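Local coordinates for protein TetR-family transcriptional regulator (Pectobacterium atrosepticum, PDB 2HYT) that probably binds DNA at regulatory sites as a transcription factor of the TetR family, with a helical C-terminal domain that pairs with a second subunit, at residues Glu12-Leu17 / Tyr50-Asp55; Arg74-Ser79 / Arg90-Ala95; Arg94-Met99 / Gly159-Ala164. All coordinates share one frame; numbering follows the deposited sequence. Where two conformers were deposited one is given.

In the fold
Contact 1 lies in the probable DNA-binding part of this all-helical chain, whereas contacts 2 and 3 lie in the C-terminal part. The centres of contacts 1 and 2 are 31 Å apart, on opposite sides of the chain's centre, with about 17 Å between their nearest atoms. Helix 56-81 spans that gap: it follows directly on helix 48-53 of contact 1 and carries residues 74-79 of contact 2. Contacts 2 and 3 are neighbours, centres 10 Å apart, sharing R94 and A95 on helix 85-98. They touch through L75 and R74 against M99, and contact 3 leads on to the second subunit.

Contact 1: residues Glu12-Leu17 / Tyr50-Asp55; sequences ETRATL and YHHFGD
H52 sets its imidazole against T13, R14 and L17 of helix 7-28, which also brings M10 to it, and F53 beside it receives R14 and L17. The packed side is made by L17 and the two rings. CD1 of L17 lies over one face of the H52 ring, 3.9 Å from its centroid, a CH-pi contact in which the two side chains meet at about a right angle. CB of L17 reaches the edge of the F53 ring at CE2 (3.9 Å), while CG2 of T13 comes to H52 NE2 at 3.7 Å; the hydroxyl of T13 turns back to its own helix, to the carbonyl of E9. A leucine and a phenylalanine suit this buried side, where L18, L59 and A62 also meet F53.

The other side is wetter and belongs to R14. Its chain is extended, with CG anti to the backbone N (chi1 -175°), and F53 CE1 lies over the centre of the guanidinium, the planes 48° apart. NH1 donates to H52 O at 3.0 Å, from above the carbonyl plane and with a bend to 133°. Two waters add further links, one joining NH1 to H52 ND1, the other NH2 to H52 O. This packing of the first helix against the end of the probable recognition helix is typical of the three-helix domain of TetR regulators, with its predicted helix-turn-helix.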
loop_
_atom_site.group_PDB
_atom_site.type_symbol
_atom_site.label_atom_id
_atom_site.label_comp_id
_atom_site.label_asym_id
_atom_site.label_seq_id
_atom_site.Cartn_x
_atom_site.Cartn_y
_atom_site.Cartn_z
ATOM N N GLU A 12 -26.970 -10.872 -14.605
ATOM C CA GLU A 12 -27.999 -10.022 -13.997
ATOM C C GLU A 12 -28.206 -10.409 -12.545
ATOM O O GLU A 12 -28.232 -9.549 -11.660
ATOM C CB GLU A 12 -29.351 -10.116 -14.735
ATOM C CG GLU A 12 -30.483 -9.289 -14.051
ATOM C CD GLU A 12 -31.933 -9.694 -14.433
ATOM O OE1 GLU A 12 -32.129 -10.661 -15.213
ATOM O OE2 GLU A 12 -32.877 -9.004 -13.943
ATOM N N THR A 13 -28.345 -11.699 -12.290
ATOM C CA THR A 13 -28.557 -12.160 -10.910
ATOM C C THR A 13 -27.352 -11.820 -10.027
ATOM O O THR A 13 -27.541 -11.295 -8.915
ATOM C CB THR A 13 -28.868 -13.654 -10.873
ATOM O OG1 THR A 13 -30.052 -13.932 -11.649
ATOM C CG2 THR A 13 -29.065 -14.162 -9.450
ATOM N N ARG A 14 -26.140 -12.057 -10.524
ATOM C CA ARG A 14 -24.918 -11.704 -9.760
ATOM C C ARG A 14 -24.944 -10.238 -9.335
ATOM O O ARG A 14 -24.663 -9.858 -8.186
ATOM C CB ARG A 14 -23.689 -11.947 -10.647
ATOM C CG ARG A 14 -22.379 -11.748 -9.942
ATOM C CD ARG A 14 -21.163 -11.807 -10.870
ATOM N NE ARG A 14 -19.925 -11.569 -10.142
ATOM C CZ ARG A 14 -19.271 -12.515 -9.481
ATOM N NH1 ARG A 14 -19.772 -13.738 -9.456
ATOM N NH2 ARG A 14 -18.150 -12.213 -8.804
ATOM N N ALA A 15 -25.267 -9.376 -10.304
ATOM C CA ALA A 15 -25.340 -7.925 -10.026
ATOM C C ALA A 15 -26.372 -7.560 -8.947
ATOM O O ALA A 15 -26.107 -6.676 -8.075
ATOM C CB ALA A 15 -25.628 -7.169 -11.373
ATOM N N THR A 16 -27.549 -8.207 -8.972
ATOM C CA THR A 16 -28.561 -7.974 -7.926
ATOM C C THR A 16 -28.052 -8.442 -6.564
ATOM O O THR A 16 -28.247 -7.782 -5.565
ATOM C CB THR A 16 -29.950 -8.589 -8.265
ATOM O OG1 THR A 16 -29.952 -9.983 -7.928
ATOM C CG2 THR A 16 -30.284 -8.362 -9.771
ATOM N N LEU A 17 -27.369 -9.596 -6.547
ATOM C CA LEU A 17 -26.871 -10.119 -5.267
ATOM C C LEU A 17 -25.788 -9.220 -4.690
ATOM O O LEU A 17 -25.724 -8.977 -3.514
ATOM C CB LEU A 17 -26.353 -11.533 -5.420
ATOM C CG LEU A 17 -27.402 -12.561 -5.762
ATOM C CD1 LEU A 17 -26.692 -13.863 -6.222
ATOM C CD2 LEU A 17 -28.339 -12.805 -4.593
ATOM N N TYR A 50 -23.400 -18.645 -2.225
ATOM C CA TYR A 50 -22.287 -19.567 -2.430
ATOM C C TYR A 50 -22.111 -19.928 -3.917
ATOM O O TYR A 50 -20.992 -19.992 -4.446
ATOM C CB TYR A 50 -22.433 -20.834 -1.628
ATOM C CG TYR A 50 -22.324 -20.620 -0.137
ATOM C CD1 TYR A 50 -21.169 -20.070 0.404
ATOM C CD2 TYR A 50 -23.331 -20.980 0.702
ATOM C CE1 TYR A 50 -21.032 -19.882 1.756
ATOM C CE2 TYR A 50 -23.202 -20.794 2.070
ATOM C CZ TYR A 50 -22.064 -20.234 2.572
ATOM O OH TYR A 50 -21.924 -20.070 3.931
ATOM N N HIS A 51 -23.212 -20.127 -4.604
ATOM C CA HIS A 51 -23.150 -20.464 -6.023
ATOM C C HIS A 51 -22.484 -19.397 -6.879
ATOM O O HIS A 51 -21.647 -19.672 -7.734
ATOM C CB HIS A 51 -24.573 -20.658 -6.506
ATOM C CG HIS A 51 -24.684 -21.023 -7.935
ATOM N ND1 HIS A 51 -24.144 -22.190 -8.437
ATOM C CD2 HIS A 51 -25.362 -20.449 -8.958
ATOM C CE1 HIS A 51 -24.432 -22.282 -9.727
ATOM N NE2 HIS A 51 -25.180 -21.250 -10.064
ATOM N N HIS A 52 -22.814 -18.129 -6.594
ATOM C CA HIS A 52 -22.207 -17.048 -7.353
ATOM C C HIS A 52 -20.792 -16.627 -6.920
ATOM O O HIS A 52 -19.988 -16.193 -7.769
ATOM C CB HIS A 52 -23.129 -15.813 -7.365
ATOM C CG HIS A 52 -24.305 -15.969 -8.268
ATOM N ND1 HIS A 52 -24.308 -15.520 -9.574
ATOM C CD2 HIS A 52 -25.492 -16.565 -8.064
ATOM C CE1 HIS A 52 -25.483 -15.789 -10.114
ATOM N NE2 HIS A 52 -26.203 -16.463 -9.235
ATOM N N PHE A 53 -20.501 -16.646 -5.612
ATOM C CA PHE A 53 -19.286 -16.045 -5.092
ATOM C C PHE A 53 -18.321 -17.019 -4.396
ATOM O O PHE A 53 -17.193 -16.648 -4.118
ATOM C CB PHE A 53 -19.665 -14.904 -4.139
ATOM C CG PHE A 53 -20.540 -13.856 -4.786
ATOM C CD1 PHE A 53 -20.021 -12.956 -5.684
ATOM C CD2 PHE A 53 -21.900 -13.845 -4.576
ATOM C CE1 PHE A 53 -20.828 -12.024 -6.310
ATOM C CE2 PHE A 53 -22.699 -12.883 -5.167
ATOM C CZ PHE A 53 -22.174 -12.012 -6.074
ATOM N N GLY A 54 -18.765 -18.236 -4.099
ATOM C CA GLY A 54 -17.885 -19.258 -3.528
ATOM C C GLY A 54 -17.834 -19.197 -2.016
ATOM O O GLY A 54 -18.164 -20.150 -1.312
ATOM N N ASP A 55 -17.376 -18.044 -1.528
ATOM C CA ASP A 55 -17.260 -17.772 -0.076
ATOM C C ASP A 55 -17.428 -16.311 0.210
ATOM O O ASP A 55 -17.530 -15.502 -0.699
ATOM C CB ASP A 55 -15.921 -18.319 0.492
ATOM C CG ASP A 55 -14.672 -17.739 -0.162
ATOM O OD1 ASP A 55 -14.722 -16.823 -1.015
ATOM O OD2 ASP A 55 -13.555 -18.217 0.226
HETATM O O HOH W 1 -21.916 -15.082 -10.925
HETATM O O HOH W 2 -16.957 -14.989 -8.232
#

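Contact 2: residues Arg74-Ser79 / Arg90-Ala95; sequences RLQAIS and RCRCRA. With EDO (1,2-ethanediol), chain B; EDO (1,2-ethanediol), chain D.
R92 enters a hole formed by L75, Q76, I78 and S79 as helices 56-81 and 85-98 run nearly antiparallel, their segment axes 8.6 Å apart and at 157°. With CG anti to the backbone N (chi1 176°) and an extended chain, its CD passes L75 O at 3.3 Å. NH1 then donates to S79 OG at 3.0 Å, in the guanidinium plane and fairly straight at 157°, and also to a water that bridges to Q76 OE1. NE donates to a 1,2-ethanediol, probably from the crystallisation liquor, and NH2 to S131 of helix 122-141. Arginine suits a place where methylenes must cross a helix surface before a charge is delivered.

Next to this polar grip I78 packs closely: its CG2 lies 3.6 Å from R92 N, and its CD1 presses on A95 CB at 3.3 Å, tighter than usual, where the small alanine lets the helices come close. CD2 of L75 packs on the same methyl.

Further out, Q76 NE2 is held by D80. The cation is thus met by neutral oxygens, three of them in its plane, which probably stabilise the charge and hold the group's rotation.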
loop_
_atom_site.group_PDB
_atom_site.type_symbol
_atom_site.label_atom_id
_atom_site.label_comp_id
_atom_site.label_asym_id
_atom_site.label_seq_id
_atom_site.Cartn_x
_atom_site.Cartn_y
_atom_site.Cartn_z
ATOM N N ARG A 74 -15.794 8.567 -10.433
ATOM C CA ARG A 74 -15.991 9.824 -9.711
ATOM C C ARG A 74 -14.725 10.719 -9.774
ATOM O O ARG A 74 -14.767 11.948 -9.995
ATOM C CB ARG A 74 -16.354 9.537 -8.255
ATOM C CG ARG A 74 -17.769 9.033 -8.078
ATOM C CD ARG A 74 -18.005 8.624 -6.609
ATOM N NE ARG A 74 -17.825 9.740 -5.692
ATOM C CZ ARG A 74 -17.827 9.633 -4.363
ATOM N NH1 ARG A 74 -17.977 8.470 -3.777
ATOM N NH2 ARG A 74 -17.615 10.703 -3.630
ATOM N N LEU A 75 -13.582 10.079 -9.610
ATOM C CA LEU A 75 -12.321 10.761 -9.590
ATOM C C LEU A 75 -11.933 11.275 -10.982
ATOM O O LEU A 75 -11.455 12.411 -11.116
ATOM C CB LEU A 75 -11.237 9.858 -9.018
ATOM C CG LEU A 75 -11.422 9.560 -7.536
ATOM C CD1 LEU A 75 -10.598 8.317 -7.224
ATOM C CD2 LEU A 75 -11.070 10.760 -6.643
ATOM N N GLN A 76 -12.123 10.438 -12.010
ATOM C CA GLN A 76 -11.851 10.852 -13.383
ATOM C C GLN A 76 -12.721 12.053 -13.734
ATOM O O GLN A 76 -12.250 12.996 -14.401
ATOM C CB GLN A 76 -12.111 9.703 -14.325
ATOM C CG GLN A 76 -11.856 10.040 -15.816
ATOM C CD GLN A 76 -10.389 10.259 -16.105
ATOM O OE1 GLN A 76 -9.530 9.432 -15.735
ATOM N NE2 GLN A 76 -10.088 11.345 -16.803
ATOM N N ALA A 77 -13.974 12.056 -13.278
ATOM C CA ALA A 77 -14.870 13.180 -13.554
ATOM C C ALA A 77 -14.431 14.513 -12.957
ATOM O O ALA A 77 -14.689 15.572 -13.527
ATOM C CB ALA A 77 -16.267 12.867 -13.114
ATOM N N ILE A 78 -13.802 14.487 -11.791
ATOM C CA ILE A 78 -13.297 15.703 -11.199
ATOM C C ILE A 78 -12.256 16.319 -12.115
ATOM O O ILE A 78 -12.291 17.537 -12.388
ATOM C CB ILE A 78 -12.708 15.432 -9.791
ATOM C CG1 ILE A 78 -13.805 15.069 -8.803
ATOM C CG2 ILE A 78 -11.860 16.644 -9.330
ATOM C CD1 ILE A 78 -13.287 14.539 -7.434
ATOM N N SER A 79 -11.296 15.530 -12.609
ATOM C CA SER A 79 -10.241 16.183 -13.414
ATOM C C SER A 79 -10.734 16.470 -14.833
ATOM O O SER A 79 -10.290 17.437 -15.483
ATOM C CB SER A 79 -8.926 15.396 -13.383
ATOM O OG SER A 79 -9.136 14.027 -13.566
ATOM N N ARG A 90 -5.415 18.751 -7.903
ATOM C CA ARG A 90 -5.455 18.908 -6.414
ATOM C C ARG A 90 -6.796 18.432 -5.897
ATOM O O ARG A 90 -6.865 17.737 -4.887
ATOM C CB ARG A 90 -5.235 20.357 -5.995
ATOM C CG ARG A 90 -3.797 20.835 -6.240
ATOM C CD ARG A 90 -3.594 22.318 -5.835
ATOM N NE ARG A 90 -4.136 22.632 -4.525
ATOM C CZ ARG A 90 -4.553 23.828 -4.123
ATOM N NH1 ARG A 90 -4.479 24.883 -4.923
ATOM N NH2 ARG A 90 -5.051 23.965 -2.900
ATOM N N CYS A 91 -7.870 18.829 -6.567
ATOM C CA CYS A 91 -9.208 18.464 -6.132
ATOM C C CYS A 91 -9.435 16.958 -6.179
ATOM O O CYS A 91 -10.034 16.417 -5.281
ATOM C CB CYS A 91 -10.230 19.170 -6.996
ATOM S SG CYS A 91 -11.885 18.920 -6.460
ATOM N N ARG A 92 -8.930 16.314 -7.229
ATOM C CA ARG A 92 -9.035 14.871 -7.378
ATOM C C ARG A 92 -8.262 14.152 -6.252
ATOM O O ARG A 92 -8.767 13.188 -5.618
ATOM C CB ARG A 92 -8.489 14.462 -8.720
ATOM C CG ARG A 92 -8.464 12.995 -8.952
ATOM C CD ARG A 92 -8.216 12.701 -10.401
ATOM N NE ARG A 92 -7.711 11.346 -10.582
ATOM C CZ ARG A 92 -7.579 10.759 -11.759
ATOM N NH1 ARG A 92 -7.937 11.377 -12.876
ATOM N NH2 ARG A 92 -7.088 9.518 -11.796
ATOM N N CYS A 93 -7.036 14.610 -6.013
ATOM C CA CYS A 93 -6.244 14.039 -4.932
ATOM C C CYS A 93 -6.927 14.223 -3.564
ATOM O O CYS A 93 -7.019 13.257 -2.766
ATOM C CB CYS A 93 -4.826 14.599 -4.904
ATOM S SG CYS A 93 -3.801 14.176 -6.320
ATOM N N ARG A 94 -7.427 15.423 -3.286
ATOM C CA ARG A 94 -8.139 15.652 -2.020
ATOM C C ARG A 94 -9.395 14.783 -1.912
ATOM O O ARG A 94 -9.730 14.276 -0.848
ATOM C CB ARG A 94 -8.529 17.103 -1.895
ATOM C CG ARG A 94 -7.357 18.020 -1.638
ATOM C CD ARG A 94 -7.830 19.425 -1.202
ATOM N NE ARG A 94 -8.728 20.050 -2.185
ATOM C CZ ARG A 94 -8.354 20.926 -3.122
ATOM N NH1 ARG A 94 -7.095 21.320 -3.247
ATOM N NH2 ARG A 94 -9.271 21.415 -3.942
ATOM N N ALA A 95 -10.103 14.636 -3.031
ATOM C CA ALA A 95 -11.342 13.851 -3.057
ATOM C C ALA A 95 -11.108 12.378 -2.685
ATOM O O ALA A 95 -11.909 11.754 -1.968
ATOM C CB ALA A 95 -12.009 13.979 -4.418
HETATM C C1 EDO B . -6.682 9.522 -7.089
HETATM O O1 EDO B . -7.146 9.507 -8.457
HETATM C C2 EDO B . -5.970 8.192 -6.817
HETATM O O2 EDO B . -4.706 8.121 -7.532
HETATM C C1 EDO D . -18.436 4.331 -4.355
HETATM O O1 EDO D . -18.536 5.646 -4.919
HETATM C C2 EDO D . -19.595 4.204 -3.363
HETATM O O2 EDO D . -19.132 3.876 -2.061
HETATM O O HOH W 3 -7.000 10.234 -15.518
#

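Contact 3: residues Arg94-Met99 / Gly159-Ala164; sequences RAYLEM and GSLAEA. With EDO (1,2-ethanediol), chain E.
The helical core of the TetR-type C-terminal domain contains this contact, in which Y96 and L97 of helix 85-98 meet L161, A162 and A164 of helix 150-170. The two helices run in nearly the same direction: the short segment axes are inclined by 21° and come within 9.4 Å of each other. L97 and L161 are the residues whose CA atoms are nearest across the pair.

Y96 reaches across with the side of its ring that carries CD1 and CE1. Its CG is anti to the backbone N (chi1 -171°), and the ring crosses the L161 side chain obliquely, with CD1 3.7 Å from L161 CB. CE1 lies 3.4 Å from L161 O, so the ring lies against main chain as well as side chain. Beyond it, the phenol oxygen arrives beside A162, 3.7 Å from A162 CA, where a small side chain leaves room for it. A water lies 3.2 Å from Y96 OH and donates to A162 O at 3.0 Å, linking the hydroxyl to the helix backbone.

L97 uses one branch. Its CD2 lies 3.6 Å from L161 O, touches A164 CB at 3.8 Å and faces CD2 of L161, while L178 and L185 of helix 174-190 add further apolar cover. Leucine fits here because its branched end lets one methyl meet both L161 and A164, and alanine at 164 keeps the surface low. A164 also packs on L156 of the second subunit, so the same helix that receives Y96 and L97 takes part in the dimer interface.

No direct hydrogen bond joins the two segments. Cohesion therefore rests on van der Waals packing against side chains and the L161 carbonyl, with tyrosine adding one water bridge at its tip.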
loop_
_atom_site.group_PDB
_atom_site.type_symbol
_atom_site.label_atom_id
_atom_site.label_comp_id
_atom_site.label_asym_id
_atom_site.label_seq_id
_atom_site.Cartn_x
_atom_site.Cartn_y
_atom_site.Cartn_z
ATOM N N ARG A 94 -7.427 15.423 -3.286
ATOM C CA ARG A 94 -8.139 15.652 -2.020
ATOM C C ARG A 94 -9.395 14.783 -1.912
ATOM O O ARG A 94 -9.730 14.276 -0.848
ATOM C CB ARG A 94 -8.529 17.103 -1.895
ATOM C CG ARG A 94 -7.357 18.020 -1.638
ATOM C CD ARG A 94 -7.830 19.425 -1.202
ATOM N NE ARG A 94 -8.728 20.050 -2.185
ATOM C CZ ARG A 94 -8.354 20.926 -3.122
ATOM N NH1 ARG A 94 -7.095 21.320 -3.247
ATOM N NH2 ARG A 94 -9.271 21.415 -3.942
ATOM N N ALA A 95 -10.103 14.636 -3.031
ATOM C CA ALA A 95 -11.342 13.851 -3.057
ATOM C C ALA A 95 -11.108 12.378 -2.685
ATOM O O ALA A 95 -11.909 11.754 -1.968
ATOM C CB ALA A 95 -12.009 13.979 -4.418
ATOM N N TYR A 96 -9.962 11.835 -3.092
ATOM C CA TYR A 96 -9.574 10.498 -2.712
ATOM C C TYR A 96 -9.493 10.344 -1.183
ATOM O O TYR A 96 -9.960 9.338 -0.596
ATOM C CB TYR A 96 -8.251 10.120 -3.373
ATOM C CG TYR A 96 -7.914 8.687 -3.190
ATOM C CD1 TYR A 96 -7.285 8.253 -2.009
ATOM C CD2 TYR A 96 -8.206 7.735 -4.168
ATOM C CE1 TYR A 96 -6.989 6.895 -1.831
ATOM C CE2 TYR A 96 -7.893 6.395 -3.984
ATOM C CZ TYR A 96 -7.288 5.987 -2.795
ATOM O OH TYR A 96 -6.926 4.678 -2.526
ATOM N N LEU A 97 -8.889 11.326 -0.533
ATOM C CA LEU A 97 -8.830 11.334 0.920
ATOM C C LEU A 97 -10.204 11.553 1.554
ATOM O O LEU A 97 -10.535 10.910 2.561
ATOM C CB LEU A 97 -7.874 12.409 1.415
ATOM C CG LEU A 97 -6.417 12.282 0.970
ATOM C CD1 LEU A 97 -5.544 13.281 1.745
ATOM C CD2 LEU A 97 -5.885 10.850 1.157
ATOM N N GLU A 98 -10.978 12.474 0.988
ATOM C CA GLU A 98 -12.350 12.767 1.471
ATOM C C GLU A 98 -13.230 11.512 1.414
ATOM O O GLU A 98 -14.074 11.301 2.301
ATOM C CB GLU A 98 -12.976 13.889 0.651
ATOM C CG GLU A 98 -12.343 15.213 0.936
ATOM C CD GLU A 98 -12.686 16.315 -0.056
ATOM O OE1 GLU A 98 -13.258 16.045 -1.141
ATOM O OE2 GLU A 98 -12.348 17.474 0.277
HETATM N N MSE A 99 -13.005 10.649 0.423
HETATM C CA MSE A 99 -13.724 9.382 0.329
HETATM C C MSE A 99 -13.490 8.458 1.506
HETATM O O MSE A 99 -14.341 7.606 1.802
HETATM C CB MSE A 99 -13.328 8.684 -0.940
HETATM C CG MSE A 99 -14.006 9.198 -2.073
HETATM SE SE MSE A 99 -13.237 8.427 -3.754
HETATM C CE MSE A 99 -14.441 9.333 -4.869
ATOM N N GLY A 159 0.416 6.004 -4.213
ATOM C CA GLY A 159 0.843 5.386 -2.962
ATOM C C GLY A 159 0.598 6.288 -1.767
ATOM O O GLY A 159 0.131 5.852 -0.714
ATOM N N SER A 160 0.893 7.572 -1.927
ATOM C CA SER A 160 0.707 8.507 -0.814
ATOM C C SER A 160 -0.763 8.560 -0.408
ATOM O O SER A 160 -1.105 8.540 0.784
ATOM C CB SER A 160 1.229 9.890 -1.190
ATOM O OG SER A 160 0.406 10.617 -2.102
ATOM N N LEU A 161 -1.616 8.624 -1.418
ATOM C CA LEU A 161 -3.054 8.803 -1.197
ATOM C C LEU A 161 -3.645 7.556 -0.586
ATOM O O LEU A 161 -4.448 7.636 0.322
ATOM C CB LEU A 161 -3.754 9.119 -2.506
ATOM C CG LEU A 161 -3.394 10.448 -3.158
ATOM C CD1 LEU A 161 -4.095 10.569 -4.552
ATOM C CD2 LEU A 161 -3.784 11.611 -2.275
ATOM N N ALA A 162 -3.257 6.384 -1.104
ATOM C CA ALA A 162 -3.757 5.126 -0.605
ATOM C C ALA A 162 -3.396 4.949 0.857
ATOM O O ALA A 162 -4.238 4.559 1.687
ATOM C CB ALA A 162 -3.169 3.983 -1.447
ATOM N N GLU A 163 -2.166 5.297 1.225
ATOM C CA GLU A 163 -1.758 5.123 2.612
ATOM C C GLU A 163 -2.434 6.135 3.547
ATOM O O GLU A 163 -2.865 5.792 4.666
ATOM C CB GLU A 163 -0.230 5.264 2.741
ATOM C CG GLU A 163 0.331 4.679 3.995
ATOM C CD GLU A 163 0.158 3.147 4.065
ATOM O OE1 GLU A 163 -0.123 2.486 3.015
ATOM O OE2 GLU A 163 0.259 2.628 5.195
ATOM N N ALA A 164 -2.487 7.374 3.096
ATOM C CA ALA A 164 -3.138 8.422 3.883
ATOM C C ALA A 164 -4.624 8.087 4.102
ATOM O O ALA A 164 -5.159 8.340 5.170
ATOM C CB ALA A 164 -2.932 9.778 3.244
HETATM C C1 EDO E . -15.771 12.808 -3.299
HETATM O O1 EDO E . -15.905 13.497 -4.552
HETATM C C2 EDO E . -14.894 13.524 -2.298
HETATM O O2 EDO E . -15.703 14.383 -1.482
HETATM O O HOH W 4 -6.381 3.165 0.185
#